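PDB 2EB0: manganese-dependent inorganic pyrophosphatase from Methanocaldococcus jannaschii, which hydrolyses diphosphate to two molecules of phosphate, using two manganese ions per subunit as cofactor. Local coordinates for residues B[203-208]-B[244-249]; B[197-202]-B[249-254]; B[115-120]-B[130-135]; B[15-20]-B[111-116]. One frame throughout, in Å; residues are numbered along the deposited sequence.

Contact 1: residues B[203-208]-B[244-249]; sequences FKNFDF and EGYDLI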
# COMPACT_ATOMS: atom_id res chain seq x y z
N PHE B 203 -12.51 -14.52 13.29
CA PHE B 203 -11.12 -14.77 13.64
C PHE B 203 -10.20 -14.38 12.48
O PHE B 203 -10.40 -14.81 11.35
CB PHE B 203 -10.93 -16.26 13.95
CG PHE B 203 -9.75 -16.55 14.82
CD1 PHE B 203 -9.90 -16.66 16.19
CD2 PHE B 203 -8.48 -16.68 14.26
CE1 PHE B 203 -8.80 -16.91 17.01
CE2 PHE B 203 -7.37 -16.93 15.07
CZ PHE B 203 -7.53 -17.04 16.45
N LYS B 204 -9.19 -13.56 12.78
CA LYS B 204 -8.24 -13.12 11.77
C LYS B 204 -6.86 -13.67 12.09
O LYS B 204 -6.44 -13.71 13.25
CB LYS B 204 -8.17 -11.59 11.73
CG LYS B 204 -9.34 -10.93 11.04
CD LYS B 204 -8.91 -10.36 9.69
CE LYS B 204 -10.09 -9.74 8.94
NZ LYS B 204 -10.72 -8.63 9.70
N ASN B 205 -6.15 -14.11 11.06
CA ASN B 205 -4.80 -14.65 11.23
C ASN B 205 -3.79 -13.67 10.68
O ASN B 205 -4.06 -13.00 9.68
CB ASN B 205 -4.68 -15.99 10.51
CG ASN B 205 -5.53 -17.06 11.15
OD1 ASN B 205 -5.54 -17.20 12.37
ND2 ASN B 205 -6.26 -17.81 10.33
N PHE B 206 -2.63 -13.57 11.32
CA PHE B 206 -1.58 -12.64 10.88
C PHE B 206 -0.20 -13.27 10.92
O PHE B 206 0.02 -14.31 11.54
CB PHE B 206 -1.50 -11.39 11.76
CG PHE B 206 -2.78 -10.62 11.89
CD1 PHE B 206 -3.81 -11.09 12.70
CD2 PHE B 206 -2.94 -9.42 11.21
CE1 PHE B 206 -4.99 -10.37 12.83
CE2 PHE B 206 -4.12 -8.69 11.33
CZ PHE B 206 -5.15 -9.17 12.14
N ASP B 207 0.73 -12.59 10.26
CA ASP B 207 2.12 -13.00 10.26
C ASP B 207 2.86 -11.80 10.84
O ASP B 207 2.98 -10.76 10.18
CB ASP B 207 2.63 -13.29 8.86
CG ASP B 207 4.08 -13.75 8.85
OD1 ASP B 207 4.71 -13.77 7.77
OD2 ASP B 207 4.59 -14.11 9.93
N PHE B 208 3.33 -11.93 12.07
CA PHE B 208 4.06 -10.84 12.72
C PHE B 208 5.53 -11.20 12.84
O PHE B 208 5.93 -11.93 13.76
CB PHE B 208 3.52 -10.55 14.13
CG PHE B 208 2.14 -9.98 14.15
CD1 PHE B 208 1.60 -9.34 13.03
CD2 PHE B 208 1.38 -10.03 15.31
CE1 PHE B 208 0.33 -8.78 13.07
CE2 PHE B 208 0.10 -9.47 15.36
CZ PHE B 208 -0.42 -8.84 14.25
N GLU B 244 -2.77 -25.68 15.30
CA GLU B 244 -2.58 -24.91 14.08
C GLU B 244 -1.27 -24.11 14.14
O GLU B 244 -0.98 -23.30 13.26
CB GLU B 244 -3.79 -24.01 13.84
CG GLU B 244 -5.07 -24.84 13.71
CD GLU B 244 -6.33 -24.00 13.65
OE1 GLU B 244 -7.43 -24.59 13.81
OE2 GLU B 244 -6.24 -22.78 13.43
N GLY B 245 -0.49 -24.39 15.17
CA GLY B 245 0.81 -23.75 15.34
C GLY B 245 0.85 -22.24 15.51
O GLY B 245 1.69 -21.57 14.91
N TYR B 246 -0.06 -21.70 16.31
CA TYR B 246 -0.07 -20.26 16.56
C TYR B 246 0.96 -19.93 17.63
O TYR B 246 1.06 -20.62 18.64
CB TYR B 246 -1.44 -19.80 17.06
CG TYR B 246 -2.51 -19.72 16.01
CD1 TYR B 246 -3.18 -20.87 15.58
CD2 TYR B 246 -2.88 -18.49 15.46
CE1 TYR B 246 -4.19 -20.79 14.63
CE2 TYR B 246 -3.89 -18.41 14.51
CZ TYR B 246 -4.54 -19.55 14.10
OH TYR B 246 -5.55 -19.46 13.17
N ASP B 247 1.72 -18.86 17.42
CA ASP B 247 2.69 -18.46 18.43
C ASP B 247 1.90 -17.75 19.52
O ASP B 247 2.28 -17.78 20.70
CB ASP B 247 3.74 -17.53 17.83
CG ASP B 247 4.77 -17.09 18.85
OD1 ASP B 247 4.63 -15.99 19.42
OD2 ASP B 247 5.73 -17.87 19.08
N LEU B 248 0.79 -17.13 19.12
CA LEU B 248 -0.08 -16.40 20.05
C LEU B 248 -1.50 -16.18 19.53
O LEU B 248 -1.72 -15.98 18.32
CB LEU B 248 0.52 -15.02 20.37
CG LEU B 248 -0.41 -14.01 21.05
CD1 LEU B 248 -0.69 -14.40 22.50
CD2 LEU B 248 0.23 -12.62 20.98
N ILE B 249 -2.45 -16.20 20.46
CA ILE B 249 -3.85 -15.97 20.13
C ILE B 249 -4.48 -15.04 21.18
O ILE B 249 -4.29 -15.22 22.39
CB ILE B 249 -4.68 -17.28 20.08
CG1 ILE B 249 -4.32 -18.08 18.82
CG2 ILE B 249 -6.17 -16.96 20.09
CD1 ILE B 249 -5.15 -19.34 18.62

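Contact 2: residues B[197-202]-B[249-254]; sequences EIINMD and IVFLIT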
# COMPACT_ATOMS: atom_id res chain seq x y z
N GLU B 197 -18.56 -21.61 17.32
CA GLU B 197 -19.07 -20.65 16.35
C GLU B 197 -18.61 -19.22 16.65
O GLU B 197 -18.28 -18.45 15.74
CB GLU B 197 -20.60 -20.70 16.32
CG GLU B 197 -21.16 -22.06 15.91
CD GLU B 197 -22.66 -22.14 16.11
OE1 GLU B 197 -23.12 -22.12 17.27
OE2 GLU B 197 -23.39 -22.22 15.10
N ILE B 198 -18.59 -18.87 17.93
CA ILE B 198 -18.16 -17.55 18.36
C ILE B 198 -16.70 -17.32 18.02
O ILE B 198 -16.30 -16.22 17.65
CB ILE B 198 -18.35 -17.40 19.88
CG1 ILE B 198 -19.85 -17.43 20.21
CG2 ILE B 198 -17.71 -16.12 20.37
CD1 ILE B 198 -20.14 -17.45 21.67
N ILE B 199 -15.90 -18.38 18.13
CA ILE B 199 -14.49 -18.29 17.85
C ILE B 199 -14.19 -18.08 16.37
O ILE B 199 -13.39 -17.23 16.01
CB ILE B 199 -13.77 -19.56 18.34
CG1 ILE B 199 -13.55 -19.47 19.85
CG2 ILE B 199 -12.44 -19.74 17.60
CD1 ILE B 199 -13.01 -20.73 20.46
N ASN B 200 -14.85 -18.85 15.52
CA ASN B 200 -14.61 -18.76 14.09
C ASN B 200 -15.34 -17.64 13.36
O ASN B 200 -14.94 -17.26 12.26
CB ASN B 200 -14.94 -20.09 13.42
CG ASN B 200 -14.04 -21.22 13.90
OD1 ASN B 200 -12.83 -21.05 14.03
ND2 ASN B 200 -14.63 -22.39 14.13
N MET B 201 -16.39 -17.11 13.97
CA MET B 201 -17.16 -16.06 13.32
C MET B 201 -16.33 -14.88 12.82
O MET B 201 -16.54 -14.40 11.71
CB MET B 201 -18.25 -15.54 14.27
CG MET B 201 -19.33 -14.72 13.58
SD MET B 201 -20.22 -15.68 12.32
CE MET B 201 -21.33 -16.62 13.36
N ASP B 202 -15.38 -14.42 13.63
CA ASP B 202 -14.58 -13.27 13.23
C ASP B 202 -13.12 -13.40 13.65
O ASP B 202 -12.56 -12.50 14.27
CB ASP B 202 -15.20 -11.99 13.81
CG ASP B 202 -14.46 -10.74 13.40
OD1 ASP B 202 -14.07 -10.63 12.22
OD2 ASP B 202 -14.28 -9.85 14.25
N ILE B 249 -2.45 -16.20 20.46
CA ILE B 249 -3.85 -15.97 20.13
C ILE B 249 -4.48 -15.04 21.18
O ILE B 249 -4.29 -15.22 22.39
CB ILE B 249 -4.68 -17.28 20.08
CG1 ILE B 249 -4.32 -18.08 18.82
CG2 ILE B 249 -6.17 -16.96 20.09
CD1 ILE B 249 -5.15 -19.34 18.62
N VAL B 250 -5.19 -14.04 20.68
CA VAL B 250 -5.87 -13.05 21.51
C VAL B 250 -7.32 -13.01 21.02
O VAL B 250 -7.56 -12.91 19.82
CB VAL B 250 -5.25 -11.65 21.33
CG1 VAL B 250 -6.07 -10.61 22.09
CG2 VAL B 250 -3.81 -11.65 21.79
N PHE B 251 -8.27 -13.13 21.95
CA PHE B 251 -9.68 -13.09 21.59
C PHE B 251 -10.30 -11.93 22.34
O PHE B 251 -10.27 -11.89 23.58
CB PHE B 251 -10.39 -14.37 21.98
CG PHE B 251 -11.74 -14.51 21.34
CD1 PHE B 251 -11.85 -14.94 20.03
CD2 PHE B 251 -12.90 -14.18 22.04
CE1 PHE B 251 -13.09 -15.04 19.41
CE2 PHE B 251 -14.14 -14.27 21.44
CZ PHE B 251 -14.24 -14.70 20.12
N LEU B 252 -10.87 -11.00 21.59
CA LEU B 252 -11.48 -9.82 22.16
C LEU B 252 -12.97 -9.93 22.43
O LEU B 252 -13.77 -10.06 21.50
CB LEU B 252 -11.23 -8.62 21.25
CG LEU B 252 -9.77 -8.36 20.87
CD1 LEU B 252 -9.70 -7.28 19.80
CD2 LEU B 252 -8.98 -7.97 22.11
N ILE B 253 -13.34 -9.91 23.71
CA ILE B 253 -14.75 -9.93 24.07
C ILE B 253 -15.04 -8.44 24.19
O ILE B 253 -14.75 -7.83 25.21
CB ILE B 253 -15.00 -10.61 25.42
CG1 ILE B 253 -14.59 -12.08 25.34
CG2 ILE B 253 -16.46 -10.48 25.80
CD1 ILE B 253 -14.72 -12.84 26.66
N THR B 254 -15.57 -7.86 23.12
CA THR B 254 -15.84 -6.42 23.08
C THR B 254 -17.21 -5.99 23.62
O THR B 254 -18.27 -6.39 23.14
CB THR B 254 -15.64 -5.91 21.63
OG1 THR B 254 -14.28 -6.14 21.24
CG2 THR B 254 -15.95 -4.43 21.52

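Contact 3: residues B[115-120]-B[130-135]; sequences ELYFKD and KELKPD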
# COMPACT_ATOMS: atom_id res chain seq x y z
N GLU B 115 -16.81 7.52 -0.93
CA GLU B 115 -16.20 8.82 -1.13
C GLU B 115 -15.79 8.97 -2.59
O GLU B 115 -15.89 10.05 -3.16
CB GLU B 115 -14.98 9.01 -0.24
CG GLU B 115 -14.21 10.27 -0.57
CD GLU B 115 -13.04 10.50 0.35
OE1 GLU B 115 -12.28 9.54 0.60
OE2 GLU B 115 -12.87 11.64 0.83
N LEU B 116 -15.34 7.88 -3.19
CA LEU B 116 -14.96 7.93 -4.59
C LEU B 116 -16.22 8.15 -5.42
O LEU B 116 -16.22 8.90 -6.40
CB LEU B 116 -14.29 6.64 -5.03
CG LEU B 116 -12.87 6.44 -4.51
CD1 LEU B 116 -12.30 5.16 -5.12
CD2 LEU B 116 -12.01 7.65 -4.92
N TYR B 117 -17.29 7.49 -5.00
CA TYR B 117 -18.54 7.61 -5.72
C TYR B 117 -19.11 9.01 -5.77
O TYR B 117 -19.38 9.54 -6.85
CB TYR B 117 -19.59 6.67 -5.14
CG TYR B 117 -20.94 6.87 -5.76
CD1 TYR B 117 -21.94 7.56 -5.08
CD2 TYR B 117 -21.21 6.41 -7.04
CE1 TYR B 117 -23.17 7.80 -5.67
CE2 TYR B 117 -22.43 6.63 -7.64
CZ TYR B 117 -23.41 7.33 -6.95
OH TYR B 117 -24.62 7.55 -7.54
N PHE B 118 -19.29 9.62 -4.61
CA PHE B 118 -19.86 10.96 -4.56
C PHE B 118 -18.98 12.03 -5.18
O PHE B 118 -19.49 13.06 -5.65
CB PHE B 118 -20.24 11.31 -3.13
CG PHE B 118 -21.40 10.52 -2.60
CD1 PHE B 118 -21.24 9.64 -1.53
CD2 PHE B 118 -22.67 10.65 -3.18
CE1 PHE B 118 -22.32 8.90 -1.04
CE2 PHE B 118 -23.75 9.92 -2.70
CZ PHE B 118 -23.58 9.04 -1.62
N LYS B 119 -17.67 11.81 -5.20
CA LYS B 119 -16.77 12.78 -5.82
C LYS B 119 -16.76 12.57 -7.34
O LYS B 119 -16.04 13.25 -8.05
CB LYS B 119 -15.35 12.64 -5.27
CG LYS B 119 -15.20 13.07 -3.82
CD LYS B 119 -13.78 12.88 -3.33
CE LYS B 119 -12.82 13.76 -4.09
NZ LYS B 119 -13.15 15.19 -3.90
N ASP B 120 -17.58 11.64 -7.82
CA ASP B 120 -17.64 11.35 -9.25
C ASP B 120 -16.28 10.90 -9.76
O ASP B 120 -15.89 11.22 -10.89
CB ASP B 120 -18.09 12.58 -10.03
CG ASP B 120 -19.58 12.81 -9.94
OD1 ASP B 120 -20.33 12.02 -10.55
OD2 ASP B 120 -20.00 13.77 -9.26
N LYS B 130 -21.47 4.24 -12.98
CA LYS B 130 -22.84 3.78 -12.86
C LYS B 130 -23.52 4.51 -11.69
O LYS B 130 -22.85 5.17 -10.90
CB LYS B 130 -22.83 2.26 -12.65
CG LYS B 130 -22.04 1.55 -13.74
CD LYS B 130 -21.78 0.08 -13.45
CE LYS B 130 -22.97 -0.78 -13.80
NZ LYS B 130 -22.64 -2.22 -13.61
N GLU B 131 -24.84 4.41 -11.59
CA GLU B 131 -25.53 5.09 -10.51
C GLU B 131 -25.70 4.21 -9.28
O GLU B 131 -26.03 3.03 -9.38
CB GLU B 131 -26.90 5.58 -10.97
CG GLU B 131 -27.70 6.23 -9.85
CD GLU B 131 -29.09 6.66 -10.27
OE1 GLU B 131 -29.84 7.14 -9.40
OE2 GLU B 131 -29.43 6.53 -11.46
N LEU B 132 -25.49 4.80 -8.11
CA LEU B 132 -25.64 4.06 -6.86
C LEU B 132 -27.11 3.98 -6.48
O LEU B 132 -27.68 4.96 -6.00
CB LEU B 132 -24.89 4.77 -5.73
CG LEU B 132 -23.98 3.95 -4.81
CD1 LEU B 132 -23.98 4.61 -3.43
CD2 LEU B 132 -24.45 2.51 -4.71
N LYS B 133 -27.71 2.82 -6.68
CA LYS B 133 -29.11 2.64 -6.34
C LYS B 133 -29.28 2.55 -4.83
O LYS B 133 -28.33 2.29 -4.10
CB LYS B 133 -29.66 1.38 -7.02
CG LYS B 133 -29.73 1.49 -8.54
CD LYS B 133 -30.56 2.71 -8.93
CE LYS B 133 -30.48 3.01 -10.42
NZ LYS B 133 -31.40 4.12 -10.78
N PRO B 134 -30.51 2.76 -4.34
CA PRO B 134 -30.81 2.69 -2.91
C PRO B 134 -30.37 1.40 -2.22
O PRO B 134 -29.84 1.44 -1.11
CB PRO B 134 -32.32 2.90 -2.86
CG PRO B 134 -32.77 2.39 -4.17
CD PRO B 134 -31.75 2.96 -5.11
N ASP B 135 -30.59 0.26 -2.88
CA ASP B 135 -30.20 -1.01 -2.27
C ASP B 135 -28.69 -1.09 -2.02
O ASP B 135 -28.27 -1.40 -0.91
CB ASP B 135 -30.66 -2.20 -3.12
CG ASP B 135 -30.20 -2.13 -4.57
OD1 ASP B 135 -30.48 -3.10 -5.31
OD2 ASP B 135 -29.56 -1.12 -4.97
O HOH W 1 -26.85 7.78 -6.40

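Contact 4: residues B[15-20]-B[111-116]; sequences IASAIV and TVIAEL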
# COMPACT_ATOMS: atom_id res chain seq x y z
N ILE B 15 -18.42 -8.11 2.53
CA ILE B 15 -19.48 -8.55 1.62
C ILE B 15 -20.01 -7.39 0.79
O ILE B 15 -20.02 -7.46 -0.44
CB ILE B 15 -20.63 -9.22 2.40
CG1 ILE B 15 -20.11 -10.51 3.06
CG2 ILE B 15 -21.81 -9.53 1.48
CD1 ILE B 15 -19.65 -11.57 2.07
N ALA B 16 -20.45 -6.33 1.47
CA ALA B 16 -20.97 -5.14 0.80
C ALA B 16 -19.95 -4.52 -0.15
O ALA B 16 -20.27 -4.20 -1.30
CB ALA B 16 -21.41 -4.11 1.84
N SER B 17 -18.72 -4.34 0.32
CA SER B 17 -17.68 -3.75 -0.53
C SER B 17 -17.39 -4.60 -1.76
O SER B 17 -17.05 -4.06 -2.82
CB SER B 17 -16.40 -3.54 0.27
OG SER B 17 -16.58 -2.54 1.25
N ALA B 18 -17.51 -5.91 -1.64
CA ALA B 18 -17.26 -6.80 -2.77
C ALA B 18 -18.36 -6.65 -3.80
O ALA B 18 -18.11 -6.55 -5.00
CB ALA B 18 -17.19 -8.26 -2.30
N ILE B 19 -19.60 -6.64 -3.32
CA ILE B 19 -20.77 -6.51 -4.18
C ILE B 19 -20.80 -5.17 -4.90
O ILE B 19 -20.93 -5.11 -6.12
CB ILE B 19 -22.08 -6.70 -3.34
CG1 ILE B 19 -22.27 -8.18 -3.02
CG2 ILE B 19 -23.28 -6.16 -4.09
CD1 ILE B 19 -23.38 -8.45 -2.05
N VAL B 20 -20.68 -4.09 -4.13
CA VAL B 20 -20.74 -2.74 -4.69
C VAL B 20 -19.59 -2.45 -5.66
O VAL B 20 -19.81 -1.91 -6.74
CB VAL B 20 -20.79 -1.70 -3.55
CG1 VAL B 20 -20.93 -0.29 -4.12
CG2 VAL B 20 -21.98 -2.02 -2.64
N THR B 111 -16.63 3.13 3.18
CA THR B 111 -16.42 4.57 3.23
C THR B 111 -15.54 5.02 2.07
O THR B 111 -15.84 6.01 1.40
CB THR B 111 -15.74 4.99 4.55
OG1 THR B 111 -16.57 4.61 5.65
CG2 THR B 111 -15.53 6.51 4.61
N VAL B 112 -14.45 4.30 1.84
CA VAL B 112 -13.53 4.62 0.75
C VAL B 112 -14.24 4.61 -0.60
O VAL B 112 -14.05 5.51 -1.43
CB VAL B 112 -12.39 3.59 0.67
CG1 VAL B 112 -11.44 3.95 -0.47
CG2 VAL B 112 -11.65 3.53 1.98
N ILE B 113 -15.03 3.58 -0.83
CA ILE B 113 -15.76 3.43 -2.09
C ILE B 113 -16.80 4.52 -2.28
O ILE B 113 -16.93 5.07 -3.38
CB ILE B 113 -16.44 2.05 -2.15
CG1 ILE B 113 -15.37 0.95 -2.16
CG2 ILE B 113 -17.30 1.94 -3.41
CD1 ILE B 113 -15.93 -0.46 -2.12
N ALA B 114 -17.52 4.84 -1.21
CA ALA B 114 -18.55 5.86 -1.26
C ALA B 114 -17.97 7.24 -1.53
O ALA B 114 -18.55 8.04 -2.28
CB ALA B 114 -19.34 5.87 0.05
N GLU B 115 -16.81 7.52 -0.93
CA GLU B 115 -16.20 8.82 -1.13
C GLU B 115 -15.79 8.97 -2.59
O GLU B 115 -15.89 10.05 -3.16
CB GLU B 115 -14.98 9.01 -0.24
CG GLU B 115 -14.21 10.27 -0.57
CD GLU B 115 -13.04 10.50 0.35
OE1 GLU B 115 -12.28 9.54 0.60
OE2 GLU B 115 -12.87 11.64 0.83
N LEU B 116 -15.34 7.88 -3.19
CA LEU B 116 -14.96 7.93 -4.59
C LEU B 116 -16.22 8.15 -5.42
O LEU B 116 -16.22 8.90 -6.40
CB LEU B 116 -14.29 6.64 -5.03
CG LEU B 116 -12.87 6.44 -4.51
CD1 LEU B 116 -12.30 5.16 -5.12
CD2 LEU B 116 -12.01 7.65 -4.92

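Contact 1: residues B[203-208]-B[244-249]
At the edge of the Y246 ring, in its plane, lies N205 OD1, while I249 CD1 sits over one face, off toward the rim. The F203 ring meets the contact by its edge, with I249 CG2 near its plane, 3.9 Å from CZ. The two rings lean together obliquely, planes 85° apart and centroids 5.9 Å, and their nearest carbons, F203 CE2 and Y246 CE2, are 3.8 Å apart. In the mixed sheet of the DHHA2 domain, 204-208 is an edge strand and 211-220 runs between it and 248-255, so side chains at the start of 204-208 and in the turn leading into 248-255 reach across the strand between them, beneath helix 230-243, whose K240 makes a cation-pi contact with F203. A tyrosine suits its place here by being apolar along the ring and polar at the far end: Y246 OH donates to N205 OD1, although the 2.4 Å modelled between them is too short for its exact length to be trusted. Were F203 an alanine, a gap would probably open beside I249 CG2 and Y246 CE2, and the ring that K240 meets would be lost. The carbonyl oxygen of F203 accepts from N9 ND2.

Contact 2: residues B[197-202]-B[249-254]
F251 pushes the far end of its ring against the helix 195-201 backbone between I198 and I199. The ring's CZ comes edge-on to the carbonyl oxygen I198 O, which lies near the ring plane at 3.6 Å. Next to it, F251 CE1 rests 3.9 Å from I199 CA, approached obliquely. With CG anti to the backbone N (chi1 -166°), the phenyl stands out from strand 248-255 toward the helix and spans a backbone gap of 8.0 Å between I199 CA and F251 CA.

I198 crosses the ring at about a right angle and touches it with its short branch, CG2 lying 3.8 Å from F251 CZ, while its longer branch heads away from the strand. I199 contributes more loosely, its CG1 4.5 Å from F251 CE1. The arrangement is helix-on-sheet packing within the DHHA2 domain: helix 195-201 lies against one face of the mixed sheet beside helix 230-243, whose L237 meets both I199 and F251. V218 and L264, on the strands flanking 248-255, also touch the phenyl, so this ring is shared between sheet and helices.

Beta-branched isoleucines give the helix surface a firm apolar relief, and a phenylalanine is long enough to reach it from the strand. The contact is held by dispersion and the exclusion of water, probably with a slight electrostatic gain where the positive rim of the ring faces the negative oxygen of I198.

Contact 3: residues B[115-120]-B[130-135]
The loop leaving helix 109-118 turns back to the start of helix 134-148, and here Y117, on the last turn of the first helix, clasps L132 just ahead of the second. The first helix ends in a Schellman motif at D120; K133 occupies the N-cap position of the second. A chi1 of 173° sets the ring opposite the Y117 backbone N and swings it out to the incoming chain. L132 N donates to Y117 OH at 2.9 Å, nearly straight at 165°. L132 CB lies over one face of the ring in a CH-pi contact, though it is modelled too close to Y117 CZ for its exact depth to be trusted. K130 O comes to the ring's edge, 3.6 Å from Y117 CE2. A water next to Y117 OH donates to L132 O at 3.0 Å. L132 also reaches L140 of the helix it leads into and L167 of helix 158-171, and K119 forms a salt bridge with D123 of the second subunit. A phenylalanine in place of Y117 would probably keep the apolar cover but leave L132 N without its acceptor. One phenol thus serves two purposes, its face seating L132 and its hydroxyl satisfying the backbone N of a loop residue.

Contact 4: residues B[15-20]-B[111-116]
Apolar contact does most of the work between S17 and V20 on helix 12-25 and I113 on helix 109-118. I113 reaches across with an extended side chain (chi2 176°), and its terminal methyl CD1 settles against S17, 3.9 Å from CB and 4.0 Å from OG. Its other branch turns to V20 instead: I113 CG2 meets V20 CG1 at 4.3 Å, a looser touch. One isoleucine therefore fits against two residues a helical turn apart, and the small serine gives its longer arm room where the helix backbones come near, S17 CA and I113 CA being 7.6 Å apart.

The same methyl also meets the backbone, I113 CD1 lying 3.8 Å from the carbonyl oxygen S17 O, a contact of van der Waals kind.

The hydroxyl's hydrogen bond is made within its own helix. S17 OG sits anti to its own carbonyl carbon (chi1 -68°), turned back along the helix to bond D13 OD2, and D13 is a ligand of one of the manganese ions. V20 also meets L140 and A16 meets L139 of helix 134-148, which packs beside this seam of two helices inside the DHH domain, with the second subunit touching its far end at E115 and L116.

The serine thus divides its duties: its hydroxyl, in the second shell of the metal site, probably helps to orient the carboxylate of D13, while its CB shares with I113 a hydrophobic packing that needs no polar partner.

Overall arrangement
Contacts 1 and 2 share strand 248-255 and the DHHA2 sheet, with I249 common to both; along the chain the first is nested within the loop closed by the second. Contacts 3 and 4 share helix 109-118 in the DHH domain, on the other side of the chain's centre, their centres about 9 Å apart against about 25 Å or more to the first two. Contacts 1, 2 and 4 are buried, whereas contact 3 is partly exposed, and a water joins in there. Chemistry follows place: contacts 2 and 4 are held by apolar packing, while a tyrosine hydroxyl donates to a side-chain amide oxygen in contact 1 and accepts from a backbone N in contact 3. Contact 4 lies nearest the manganese.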